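Local coordinates for PrimPol AEP domain (PP-N190) (Cyanophage S-2L, PDB 6ZP9), which probably copies DNA and primes its synthesis as the archaeo-eukaryotic primase (AEP) domain of the primase-polymerase of cyanophage S-2L, at residues A[62-68]-A[167-171]; A[87-91]-A[141-145]. All coordinates share one frame; numbering follows the deposited sequence.

Contact 1 (A[62-68]-A[167-171])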
loop_
_atom_site.group_PDB
_atom_site.type_symbol
_atom_site.label_atom_id
_atom_site.label_comp_id
_atom_site.label_asym_id
_atom_site.label_seq_id
_atom_site.Cartn_x
_atom_site.Cartn_y
_atom_site.Cartn_z
ATOM N N VAL A 62 11.315 -0.873 -13.923
ATOM C CA VAL A 62 10.123 -0.913 -14.767
ATOM C C VAL A 62 10.482 -1.327 -16.190
ATOM O O VAL A 62 9.833 -2.198 -16.779
ATOM C CB VAL A 62 9.396 0.442 -14.748
ATOM C CG1 VAL A 62 8.307 0.471 -15.818
ATOM C CG2 VAL A 62 8.805 0.711 -13.359
ATOM N N THR A 63 11.519 -0.717 -16.769
ATOM C CA THR A 63 11.882 -1.100 -18.134
ATOM C C THR A 63 12.383 -2.541 -18.210
ATOM O O THR A 63 12.207 -3.195 -19.242
ATOM C CB THR A 63 12.937 -0.153 -18.707
ATOM O OG1 THR A 63 14.128 -0.236 -17.919
ATOM C CG2 THR A 63 12.444 1.278 -18.709
ATOM N N GLN A 64 13.022 -3.062 -17.136
ATOM C CA GLN A 64 13.434 -4.464 -17.128
ATOM C C GLN A 64 12.249 -5.412 -17.021
ATOM O O GLN A 64 12.357 -6.571 -17.435
ATOM C CB GLN A 64 14.419 -4.730 -16.020
ATOM C CG GLN A 64 15.855 -4.479 -16.409
ATOM C CD GLN A 64 16.825 -4.902 -15.327
ATOM O OE1 GLN A 64 16.802 -6.049 -14.855
ATOM N NE2 GLN A 64 17.673 -3.968 -14.901
ATOM N N GLY A 65 11.130 -4.962 -16.460
ATOM C CA GLY A 65 9.929 -5.775 -16.440
ATOM C C GLY A 65 9.385 -6.116 -15.064
ATOM O O GLY A 65 8.524 -6.988 -14.960
ATOM N N PHE A 66 9.860 -5.449 -14.010
ATOM C CA PHE A 66 9.416 -5.746 -12.653
ATOM C C PHE A 66 8.136 -4.985 -12.312
ATOM O O PHE A 66 7.855 -3.921 -12.868
ATOM C CB PHE A 66 10.494 -5.368 -11.631
ATOM C CG PHE A 66 11.715 -6.253 -11.646
ATOM C CD1 PHE A 66 12.717 -6.068 -12.592
ATOM C CD2 PHE A 66 11.882 -7.239 -10.690
ATOM C CE1 PHE A 66 13.845 -6.863 -12.593
ATOM C CE2 PHE A 66 13.006 -8.042 -10.689
ATOM C CZ PHE A 66 13.995 -7.848 -11.642
ATOM N N ASN A 67 7.365 -5.531 -11.373
ATOM C CA ASN A 67 6.307 -4.760 -10.735
ATOM C C ASN A 67 6.890 -3.980 -9.552
ATOM O O ASN A 67 7.942 -4.323 -9.004
ATOM C CB ASN A 67 5.163 -5.666 -10.273
ATOM C CG ASN A 67 4.246 -6.099 -11.417
ATOM O OD1 ASN A 67 3.879 -5.301 -12.276
ATOM N ND2 ASN A 67 3.849 -7.365 -11.408
ATOM N N SER A 68 6.189 -2.917 -9.161
ATOM C CA SER A 68 6.730 -1.907 -8.262
ATOM C C SER A 68 5.924 -1.849 -6.975
ATOM O O SER A 68 4.693 -1.757 -7.018
ATOM C CB SER A 68 6.718 -0.531 -8.926
ATOM O OG SER A 68 7.532 -0.519 -10.085
ATOM N N CYS A 167 3.320 3.352 -11.401
ATOM C CA CYS A 167 4.109 2.354 -12.114
ATOM C C CYS A 167 3.187 1.325 -12.746
ATOM O O CYS A 167 2.095 1.063 -12.228
ATOM C CB CYS A 167 5.100 1.629 -11.193
ATOM S SG CYS A 167 6.175 2.749 -10.282
ATOM N N PRO A 168 3.605 0.714 -13.850
ATOM C CA PRO A 168 2.721 -0.226 -14.546
ATOM C C PRO A 168 2.585 -1.571 -13.844
ATOM O O PRO A 168 3.534 -2.099 -13.246
ATOM C CB PRO A 168 3.385 -0.385 -15.918
ATOM C CG PRO A 168 4.809 -0.030 -15.703
ATOM C CD PRO A 168 4.827 1.014 -14.624
ATOM N N HIS A 169 1.360 -2.100 -13.918
ATOM C CA HIS A 169 1.067 -3.510 -13.710
ATOM C C HIS A 169 1.548 -4.246 -14.953
ATOM O O HIS A 169 0.971 -4.090 -16.030
ATOM C CB HIS A 169 -0.435 -3.654 -13.481
ATOM C CG HIS A 169 -0.920 -5.057 -13.309
ATOM N ND1 HIS A 169 -0.883 -5.711 -12.100
ATOM C CD2 HIS A 169 -1.509 -5.910 -14.181
ATOM C CE1 HIS A 169 -1.394 -6.921 -12.239
ATOM N NE2 HIS A 169 -1.787 -7.066 -13.491
ATOM N N GLN A 170 2.631 -5.017 -14.821
ATOM C CA GLN A 170 3.361 -5.460 -16.008
ATOM C C GLN A 170 2.562 -6.408 -16.893
ATOM O O GLN A 170 2.830 -6.481 -18.096
ATOM C CB GLN A 170 4.675 -6.117 -15.600
ATOM C CG GLN A 170 5.709 -5.151 -15.045
ATOM C CD GLN A 170 6.362 -4.287 -16.115
ATOM O OE1 GLN A 170 6.045 -4.399 -17.294
ATOM N NE2 GLN A 170 7.310 -3.446 -15.705
ATOM N N ARG A 171 1.587 -7.122 -16.336
ATOM C CA ARG A 171 0.816 -8.062 -17.142
ATOM C C ARG A 171 -0.038 -7.334 -18.174
ATOM O O ARG A 171 -0.170 -7.796 -19.314
ATOM C CB ARG A 171 -0.059 -8.941 -16.239
ATOM C CG ARG A 171 -0.836 -10.047 -16.967
ATOM C CD ARG A 171 -1.731 -10.828 -15.996
ATOM N NE ARG A 171 -2.567 -9.941 -15.177
ATOM C CZ ARG A 171 -3.889 -9.814 -15.296
ATOM N NH1 ARG A 171 -4.551 -10.516 -16.204
ATOM N NH2 ARG A 171 -4.550 -8.978 -14.505
HETATM O O HOH W 1 7.123 -2.410 -18.912
HETATM O O HOH W 2 6.189 -1.724 -12.255
HETATM O O HOH W 3 1.660 -8.179 -13.419
HETATM O O HOH W 4 3.546 -2.614 -10.385
#

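Contact 2 (A[87-91]-A[141-145])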
loop_
_atom_site.group_PDB
_atom_site.type_symbol
_atom_site.label_atom_id
_atom_site.label_comp_id
_atom_site.label_asym_id
_atom_site.label_seq_id
_atom_site.Cartn_x
_atom_site.Cartn_y
_atom_site.Cartn_z
ATOM N N ALA A 87 -0.354 4.312 8.358
ATOM C CA ALA A 87 -1.677 4.001 7.835
ATOM C C ALA A 87 -1.983 2.535 8.105
ATOM O O ALA A 87 -1.070 1.718 8.212
ATOM C CB ALA A 87 -1.747 4.273 6.324
ATOM N N ILE A 88 -3.270 2.201 8.204
ATOM C CA ILE A 88 -3.703 0.823 8.001
ATOM C C ILE A 88 -4.269 0.734 6.588
ATOM O O ILE A 88 -4.624 1.745 5.970
ATOM C CB ILE A 88 -4.732 0.337 9.052
ATOM C CG1 ILE A 88 -5.931 1.293 9.119
ATOM C CG2 ILE A 88 -4.043 0.134 10.410
ATOM C CD1 ILE A 88 -7.020 0.831 10.079
ATOM N N PHE A 89 -4.351 -0.485 6.060
ATOM C CA PHE A 89 -4.659 -0.663 4.645
ATOM C C PHE A 89 -5.033 -2.114 4.387
ATOM O O PHE A 89 -4.658 -3.014 5.149
ATOM C CB PHE A 89 -3.468 -0.257 3.768
ATOM C CG PHE A 89 -2.156 -0.864 4.207
ATOM C CD1 PHE A 89 -1.355 -0.211 5.136
ATOM C CD2 PHE A 89 -1.735 -2.081 3.702
ATOM C CE1 PHE A 89 -0.158 -0.762 5.556
ATOM C CE2 PHE A 89 -0.539 -2.637 4.111
ATOM C CZ PHE A 89 0.256 -1.974 5.040
ATOM N N GLY A 90 -5.759 -2.339 3.294
ATOM C CA GLY A 90 -6.085 -3.711 2.941
ATOM C C GLY A 90 -6.742 -3.809 1.583
ATOM O O GLY A 90 -6.951 -2.812 0.887
ATOM N N GLU A 91 -7.072 -5.041 1.217
ATOM C CA GLU A 91 -7.657 -5.324 -0.084
ATOM C C GLU A 91 -8.466 -6.605 0.018
ATOM O O GLU A 91 -8.130 -7.498 0.799
ATOM C CB GLU A 91 -6.573 -5.488 -1.163
ATOM C CG GLU A 91 -5.593 -6.619 -0.842
ATOM C CD GLU A 91 -4.512 -6.837 -1.900
ATOM O OE1 GLU A 91 -4.786 -6.679 -3.110
ATOM O OE2 GLU A 91 -3.374 -7.182 -1.520
ATOM N N LEU A 141 -4.601 -2.860 15.152
ATOM C CA LEU A 141 -5.534 -2.168 14.264
ATOM C C LEU A 141 -5.631 -2.862 12.914
ATOM O O LEU A 141 -6.729 -3.019 12.363
ATOM C CB LEU A 141 -5.098 -0.717 14.067
ATOM C CG LEU A 141 -5.288 0.247 15.236
ATOM C CD1 LEU A 141 -4.541 1.555 14.993
ATOM C CD2 LEU A 141 -6.765 0.505 15.495
ATOM N N GLN A 142 -4.486 -3.264 12.354
ATOM C CA GLN A 142 -4.484 -3.881 11.033
ATOM C C GLN A 142 -5.189 -5.229 11.065
ATOM O O GLN A 142 -5.938 -5.570 10.140
ATOM C CB GLN A 142 -3.041 -4.023 10.529
ATOM C CG GLN A 142 -2.882 -4.613 9.127
ATOM C CD GLN A 142 -2.951 -3.565 8.026
ATOM O OE1 GLN A 142 -3.544 -2.507 8.193
ATOM N NE2 GLN A 142 -2.331 -3.862 6.892
ATOM N N ALA A 143 -4.982 -5.996 12.136
ATOM C CA ALA A 143 -5.654 -7.283 12.265
ATOM C C ALA A 143 -7.159 -7.102 12.391
ATOM O O ALA A 143 -7.936 -7.850 11.781
ATOM C CB ALA A 143 -5.100 -8.046 13.468
ATOM N N ARG A 144 -7.590 -6.111 13.169
ATOM C CA ARG A 144 -9.018 -5.858 13.307
ATOM C C ARG A 144 -9.629 -5.395 11.994
ATOM O O ARG A 144 -10.769 -5.761 11.668
ATOM C CB ARG A 144 -9.261 -4.825 14.400
ATOM C CG ARG A 144 -8.885 -5.326 15.773
ATOM C CD ARG A 144 -9.404 -4.371 16.821
ATOM N NE ARG A 144 -8.933 -4.704 18.159
ATOM C CZ ARG A 144 -9.473 -4.223 19.276
ATOM N NH1 ARG A 144 -10.512 -3.394 19.203
ATOM N NH2 ARG A 144 -8.974 -4.568 20.462
ATOM N N LEU A 145 -8.895 -4.574 11.235
ATOM C CA LEU A 145 -9.386 -4.134 9.933
ATOM C C LEU A 145 -9.588 -5.325 9.002
ATOM O O LEU A 145 -10.622 -5.443 8.331
ATOM C CB LEU A 145 -8.407 -3.128 9.330
ATOM C CG LEU A 145 -8.660 -2.734 7.868
ATOM C CD1 LEU A 145 -9.910 -1.872 7.752
ATOM C CD2 LEU A 145 -7.444 -2.021 7.266
#

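Contact 1 (A[62-68]-A[167-171])
Gln170 and Asn67, whose CA atoms lie 6.1 Å apart, bring the irregular segment 167-171 up against the turn from helix 55-64 into strand 67-71. The bent side chain of Gln170 (chi2 -74°) donates hydrogen bonds from its NE2 to two backbone carbonyls. Val62 O is met on a lone pair in its carbonyl plane, NE2 to O 3.0 Å, whereas NE2 sits well above the carbonyl plane of Phe66 at 2.9 Å from its O; the second bond is the straighter. Val62 O belongs to the last helical turn, which closes in a Schellman motif with Gly65 at positive phi; Phe66 O lies just beyond it, ahead of strand 67-71. The one amide thus spans the turn. Gln170 CG packs on Gly65 O. In return Asn67 OD1 accepts a hydrogen bond from Gln170 N at 2.8 Å, nearly straight and in the carbonyl plane, the two side chains sliding past each other in opposite directions with amide planes 37° apart. CG1 of Val62 reaches CG of the Pro168 ring at 3.5 Å, with the ring CD close behind. Ser68 OG, hydrogen-bonded to Tyr35 OH, makes a van der Waals contact with Cys167 CB. Water 4 links Ser68 N to Pro168 O.

Contact 2 (A[87-91]-A[141-145])
Ile88 and Gln142 face each other where strand 85-90 runs beside helix 135-149; the axes of segments 87-90 and 141-145 approach to 8.2 Å, their N-to-C directions 29° apart. The tight part centres on the amide of Gln142. The Gln142 chain runs out from the helix with chi1 -178° and bends at chi2, bringing its amide up to the Phe89 backbone. OE1 accepts a hydrogen bond from Phe89 N at 3.0 Å, in its carbonyl plane and on a lone pair, and it also presses on Ile88 CB at 3.2 Å. NE2 stands 3.5 Å above the plane of the Phe89 ring, over its centre; ring and amide planes are 70° apart, and Asn155 O accepts a hydrogen bond from NE2. Helix 135-149 packs against an antiparallel four-stranded sheet across its outermost strand 85-90 and the adjoining strand 123-129. Apolar packing beside the amide is looser: the Ile88 and Leu141 side chains cross at about a right angle, CG2 of Ile88 3.9 Å from CB of Leu141, while Leu145 CD2 lies 4.0 Å from Ile88 CB. Trp127, Phe129 and Met191 pack on Ile88 as well. Ala143 and Arg144, on the partly exposed side of the helix, do not touch the strand; Arg144 forms a salt bridge with Glu140.

Overall arrangement
From the N terminus the chain passes helix 16-25 and strands 34-38 and 49-52, then enters contact 1 as helix 55-64 turns into strand 67-71. The next strand, 85-90, opens contact 2. Strands 114-117 and 123-129 follow before helix 135-149 closes this loop, with 49 residues between the segments. Strand 161-163 then leads to 167-171, which closes the longer loop of contact 1, so contact 2 lies wholly within it and the two do not cross. Contact 1 ties the sheet holding 67-71 to the connection toward strand 177-179; contact 2 ties an outermost strand of the other sheet to helix 135-149. Their centres are 26 Å apart, on opposite sides of the chain's centre.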